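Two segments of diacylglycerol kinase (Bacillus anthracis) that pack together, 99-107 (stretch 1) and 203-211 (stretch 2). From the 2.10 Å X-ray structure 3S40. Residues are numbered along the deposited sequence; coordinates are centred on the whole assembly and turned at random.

Stretch 1 (99-107) TCNDFSRTL
Stretch 2, residues 203-211: NGEYLGGIP

A short helix, 102-106, packs against the turn-bearing stretch 203-211, burying 499 Å² in all. The register runs in opposing senses: CA of C100 lies 4.0 Å from CA of G209, CA of D102 5.2 Å from CA of Y206, and CA of T106 5.1 Å from CA of E205. T99 (chi1 p) makes no contact. C100 (phi/psi -86/-56, chi1 m) points toward the turn, its SG 3.6 Å from G209 N and 3.6 Å from G208 C. N101, at the N-cap position with left-handed phi/psi of 54/45, has a CA-to-CB bond that points away from stretch 2; its O accepts from R105 N at 2.9 Å. D102 (chi1 m, -80°) is the anchor. Its carboxylate grips the type I' turn from L207 to I210: G209 N donates to D102 OD1 at 2.8 Å and G208 N to D102 OD2 at 2.9 Å. Both glycines have positive phi (68/38 and 81/-7), which suits glycine; L207 N donates to I210 O at 2.7 Å, and the turn's own bond, I210 N to L207 O, is weak at 3.4 Å. F103 (chi1 -144°) starts away, but its ring swings back until CE1 is 4.1 Å from G204 CA. S104 (chi1 p) is out of reach of stretch 2; its OG donates to N101 O at 2.9 Å. R105 (chi1 m, chi2 and chi3 t) lays CB over one face of the Y206 ring (chi1 m), 3.6 Å from its centroid, a CH-pi contact; R105 NE donates to C100 O at 2.6 Å, and G209 O lies over one face of the guanidinium. T106 (chi1 m), buried, accepts from E205 N through OG1 at 3.0 Å, while its CG2 lies 3.7 Å from E205 CG. Water 3 joins T106 OG1 (2.6 Å) to Y206 O (3.1 Å); water 2 joins T106 O (2.7 Å) to E205 OE2 (2.9 Å). L107 (chi1 m, chi2 t) points away.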

ATOM      1  N   THR A  99       6.565 -10.949  -4.654  1.00 37.01           N
ATOM      2  CA  THR A  99       5.765 -11.465  -5.760  1.00 47.68           C
ATOM      3  C   THR A  99       4.634 -10.499  -6.147  1.00 43.67           C
ATOM      4  O   THR A  99       4.373 -10.293  -7.330  1.00 41.49           O
ATOM      5  CB  THR A  99       5.221 -12.876  -5.469  1.00 57.93           C
ATOM      6  OG1 THR A  99       4.404 -12.845  -4.295  1.00 67.04           O
ATOM      7  CG2 THR A  99       6.377 -13.853  -5.254  1.00 57.78           C
ATOM      8  N   CYS A 100       3.985  -9.887  -5.158  1.00 33.91           N
ATOM      9  CA  CYS A 100       2.893  -8.952  -5.450  1.00 30.62           C
ATOM     10  C   CYS A 100       3.358  -7.530  -5.717  1.00 27.50           C
ATOM     11  O   CYS A 100       3.028  -6.948  -6.750  1.00 31.93           O
ATOM     12  CB  CYS A 100       1.841  -8.964  -4.345  1.00 43.34           C
ATOM     13  SG  CYS A 100       0.924 -10.505  -4.289  1.00 50.53           S
ATOM     14  N   ASN A 101       4.097  -6.962  -4.771  1.00 22.35           N
ATOM     15  CA  ASN A 101       4.602  -5.611  -4.931  1.00 26.55           C
ATOM     16  C   ASN A 101       3.443  -4.644  -5.238  1.00 25.09           C
ATOM     17  O   ASN A 101       3.527  -3.796  -6.127  1.00 26.69           O
ATOM     18  CB  ASN A 101       5.658  -5.623  -6.029  1.00 23.75           C
ATOM     19  CG  ASN A 101       6.708  -6.696  -5.786  1.00 27.21           C
ATOM     20  OD1 ASN A 101       7.322  -6.733  -4.714  1.00 26.46           O
ATOM     21  ND2 ASN A 101       6.901  -7.587  -6.758  1.00 20.73           N
ATOM     22  N   ASP A 102       2.359  -4.799  -4.481  1.00 26.33           N
ATOM     23  CA  ASP A 102       1.137  -4.038  -4.697  1.00 27.63           C
ATOM     24  C   ASP A 102       1.356  -2.539  -4.735  1.00 32.38           C
ATOM     25  O   ASP A 102       0.892  -1.847  -5.660  1.00 24.03           O
ATOM     26  CB  ASP A 102       0.108  -4.386  -3.626  1.00 34.01           C
ATOM     27  CG  ASP A 102      -0.610  -5.684  -3.927  1.00 34.91           C
ATOM     28  OD1 ASP A 102      -0.717  -6.012  -5.128  1.00 31.85           O
ATOM     29  OD2 ASP A 102      -1.053  -6.365  -2.977  1.00 39.49           O
ATOM     30  N   PHE A 103       2.057  -2.008  -3.741  1.00 18.43           N
ATOM     31  CA  PHE A 103       2.224  -0.572  -3.782  1.00 23.34           C
ATOM     32  C   PHE A 103       3.167  -0.054  -4.872  1.00 16.66           C
ATOM     33  O   PHE A 103       2.952   1.039  -5.414  1.00 23.58           O
ATOM     34  CB  PHE A 103       2.500   0.067  -2.417  1.00 21.29           C
ATOM     35  CG  PHE A 103       1.844   1.396  -2.302  1.00 28.80           C
ATOM     36  CD1 PHE A 103       0.490   1.476  -2.011  1.00 28.40           C
ATOM     37  CD2 PHE A 103       2.541   2.554  -2.618  1.00 28.75           C
ATOM     38  CE1 PHE A 103      -0.154   2.697  -1.967  1.00 29.38           C
ATOM     39  CE2 PHE A 103       1.912   3.776  -2.583  1.00 34.36           C
ATOM     40  CZ  PHE A 103       0.559   3.853  -2.259  1.00 36.82           C
ATOM     41  N   SER A 104       4.183  -0.835  -5.209  1.00 21.76           N
ATOM     42  CA  SER A 104       5.063  -0.477  -6.301  1.00 23.15           C
ATOM     43  C   SER A 104       4.244  -0.419  -7.586  1.00 18.32           C
ATOM     44  O   SER A 104       4.419   0.492  -8.424  1.00 21.71           O
ATOM     45  CB  SER A 104       6.272  -1.449  -6.403  1.00 22.75           C
ATOM     46  OG  SER A 104       5.988  -2.600  -7.195  1.00 27.97           O
ATOM     47  N   ARG A 105       3.312  -1.352  -7.747  1.00 18.02           N
ATOM     48  CA  ARG A 105       2.442  -1.300  -8.934  1.00 23.09           C
ATOM     49  C   ARG A 105       1.555  -0.066  -8.944  1.00 24.72           C
ATOM     50  O   ARG A 105       1.318   0.536  -9.984  1.00 28.79           O
ATOM     51  CB  ARG A 105       1.580  -2.554  -9.061  1.00 28.11           C
ATOM     52  CG  ARG A 105       2.389  -3.799  -9.400  1.00 33.65           C
ATOM     53  CD  ARG A 105       1.518  -5.032  -9.325  1.00 49.79           C
ATOM     54  NE  ARG A 105       2.313  -6.236  -9.139  1.00 47.64           N
ATOM     55  CZ  ARG A 105       2.764  -6.981 -10.139  1.00 44.44           C
ATOM     56  NH1 ARG A 105       3.488  -8.062  -9.878  1.00 37.34           N
ATOM     57  NH2 ARG A 105       2.488  -6.635 -11.396  1.00 29.63           N
ATOM     58  N   THR A 106       1.074   0.321  -7.774  1.00 24.97           N
ATOM     59  CA  THR A 106       0.232   1.503  -7.683  1.00 25.41           C
ATOM     60  C   THR A 106       0.973   2.730  -8.256  1.00 22.74           C
ATOM     61  O   THR A 106       0.384   3.579  -8.942  1.00 22.78           O
ATOM     62  CB  THR A 106      -0.224   1.715  -6.222  1.00 24.97           C
ATOM     63  OG1 THR A 106      -1.154   0.679  -5.868  1.00 16.85           O
ATOM     64  CG2 THR A 106      -0.898   3.068  -6.055  1.00 21.60           C
ATOM     65  N   LEU A 107       2.280   2.780  -8.009  1.00 17.74           N
ATOM     66  CA  LEU A 107       3.138   3.898  -8.425  1.00 24.37           C
ATOM     67  C   LEU A 107       3.645   3.711  -9.846  1.00 22.52           C
ATOM     68  O   LEU A 107       4.391   4.550 -10.362  1.00 23.01           O
ATOM     69  CB  LEU A 107       4.331   4.064  -7.464  1.00 15.17           C
ATOM     70  CG  LEU A 107       3.953   4.308  -5.996  1.00 20.92           C
ATOM     71  CD1 LEU A 107       5.214   4.285  -5.080  1.00 21.15           C
ATOM     72  CD2 LEU A 107       3.178   5.607  -5.816  1.00 20.15           C
ATOM     73  N   ASN A 203      -7.062   2.037  -0.388  1.00 26.98           N
ATOM     74  CA  ASN A 203      -6.269   3.215  -0.676  1.00 27.41           C
ATOM     75  C   ASN A 203      -5.372   2.955  -1.865  1.00 25.92           C
ATOM     76  O   ASN A 203      -5.197   3.815  -2.711  1.00 35.30           O
ATOM     77  CB  ASN A 203      -5.399   3.602   0.519  1.00 26.55           C
ATOM     78  CG  ASN A 203      -4.702   4.939   0.314  1.00 31.04           C
ATOM     79  OD1 ASN A 203      -5.333   5.935  -0.037  1.00 35.92           O
ATOM     80  ND2 ASN A 203      -3.391   4.958   0.510  1.00 30.90           N
ATOM     81  N   GLY A 204      -4.795   1.759  -1.911  1.00 31.41           N
ATOM     82  CA  GLY A 204      -3.933   1.358  -3.005  1.00 23.93           C
ATOM     83  C   GLY A 204      -4.707   0.857  -4.210  1.00 25.66           C
ATOM     84  O   GLY A 204      -5.853   0.421  -4.104  1.00 24.79           O
ATOM     85  N   GLU A 205      -4.059   0.899  -5.366  1.00 30.90           N
ATOM     86  CA  GLU A 205      -4.734   0.665  -6.635  1.00 23.91           C
ATOM     87  C   GLU A 205      -4.511  -0.764  -7.130  1.00 27.58           C
ATOM     88  O   GLU A 205      -5.019  -1.153  -8.167  1.00 26.18           O
ATOM     89  CB  GLU A 205      -4.301   1.756  -7.637  1.00 18.00           C
ATOM     90  CG  GLU A 205      -4.486   3.168  -7.012  1.00 29.51           C
ATOM     91  CD  GLU A 205      -3.997   4.336  -7.883  1.00 34.27           C
ATOM     92  OE1 GLU A 205      -3.751   5.442  -7.338  1.00 36.07           O
ATOM     93  OE2 GLU A 205      -3.857   4.157  -9.106  1.00 35.22           O
ATOM     94  N   TYR A 206      -3.773  -1.552  -6.344  1.00 18.22           N
ATOM     95  CA  TYR A 206      -3.490  -2.935  -6.684  1.00 26.31           C
ATOM     96  C   TYR A 206      -3.638  -3.802  -5.452  1.00 30.37           C
ATOM     97  O   TYR A 206      -3.347  -3.368  -4.346  1.00 29.91           O
ATOM     98  CB  TYR A 206      -2.061  -3.084  -7.230  1.00 27.07           C
ATOM     99  CG  TYR A 206      -1.944  -2.671  -8.663  1.00 31.08           C
ATOM    100  CD1 TYR A 206      -1.906  -3.622  -9.674  1.00 25.83           C
ATOM    101  CD2 TYR A 206      -1.914  -1.328  -9.015  1.00 19.82           C
ATOM    102  CE1 TYR A 206      -1.813  -3.250 -10.996  1.00 30.83           C
ATOM    103  CE2 TYR A 206      -1.814  -0.953 -10.334  1.00 17.34           C
ATOM    104  CZ  TYR A 206      -1.774  -1.911 -11.323  1.00 29.81           C
ATOM    105  OH  TYR A 206      -1.678  -1.527 -12.648  1.00 41.06           O
ATOM    106  N   LEU A 207      -4.066  -5.040  -5.654  1.00 37.89           N
ATOM    107  CA  LEU A 207      -4.224  -5.984  -4.554  1.00 36.62           C
ATOM    108  C   LEU A 207      -3.915  -7.372  -5.061  1.00 34.48           C
ATOM    109  O   LEU A 207      -4.561  -7.843  -6.002  1.00 36.52           O
ATOM    110  CB  LEU A 207      -5.665  -5.955  -4.049  1.00 42.92           C
ATOM    111  CG  LEU A 207      -5.974  -5.076  -2.845  1.00 57.79           C
ATOM    112  CD1 LEU A 207      -7.268  -4.296  -3.054  1.00 56.92           C
ATOM    113  CD2 LEU A 207      -6.040  -5.954  -1.598  1.00 65.38           C
ATOM    114  N   GLY A 208      -2.941  -8.029  -4.437  1.00 47.67           N
ATOM    115  CA  GLY A 208      -2.550  -9.372  -4.828  1.00 45.63           C
ATOM    116  C   GLY A 208      -1.889  -9.410  -6.187  1.00 42.42           C
ATOM    117  O   GLY A 208      -2.102 -10.336  -6.968  1.00 49.18           O
ATOM    118  N   GLY A 209      -1.089  -8.392  -6.479  1.00 33.42           N
ATOM    119  CA  GLY A 209      -0.356  -8.344  -7.732  1.00 30.53           C
ATOM    120  C   GLY A 209      -1.171  -7.860  -8.924  1.00 38.48           C
ATOM    121  O   GLY A 209      -0.616  -7.646 -10.009  1.00 31.03           O
ATOM    122  N   ILE A 210      -2.480  -7.681  -8.735  1.00 28.43           N
ATOM    123  CA  ILE A 210      -3.349  -7.233  -9.829  1.00 30.36           C
ATOM    124  C   ILE A 210      -4.178  -6.006  -9.465  1.00 34.18           C
ATOM    125  O   ILE A 210      -4.335  -5.669  -8.292  1.00 33.56           O
ATOM    126  CB  ILE A 210      -4.323  -8.346 -10.284  1.00 32.84           C
ATOM    127  CG1 ILE A 210      -5.314  -8.655  -9.156  1.00 38.97           C
ATOM    128  CG2 ILE A 210      -3.538  -9.580 -10.753  1.00 32.01           C
ATOM    129  CD1 ILE A 210      -6.307  -9.756  -9.464  1.00 46.37           C
ATOM    130  N   PRO A 211      -4.736  -5.341 -10.483  1.00 34.74           N
ATOM    131  CA  PRO A 211      -5.519  -4.142 -10.196  1.00 36.04           C
ATOM    132  C   PRO A 211      -6.582  -4.436  -9.136  1.00 39.79           C
ATOM    133  O   PRO A 211      -7.198  -5.499  -9.145  1.00 32.83           O
ATOM    134  CB  PRO A 211      -6.158  -3.812 -11.547  1.00 32.64           C
ATOM    135  CG  PRO A 211      -5.186  -4.391 -12.559  1.00 31.70           C
ATOM    136  CD  PRO A 211      -4.698  -5.658 -11.922  1.00 28.79           C
TER
HETATM  137  O   HOH W   1       1.578  -0.724 -12.478  1.00 52.57           O
HETATM  138  O   HOH W   2      -1.732   2.539 -10.277  1.00 36.04           O
HETATM  139  O   HOH W   3      -1.384  -1.021  -3.898  1.00 38.37           O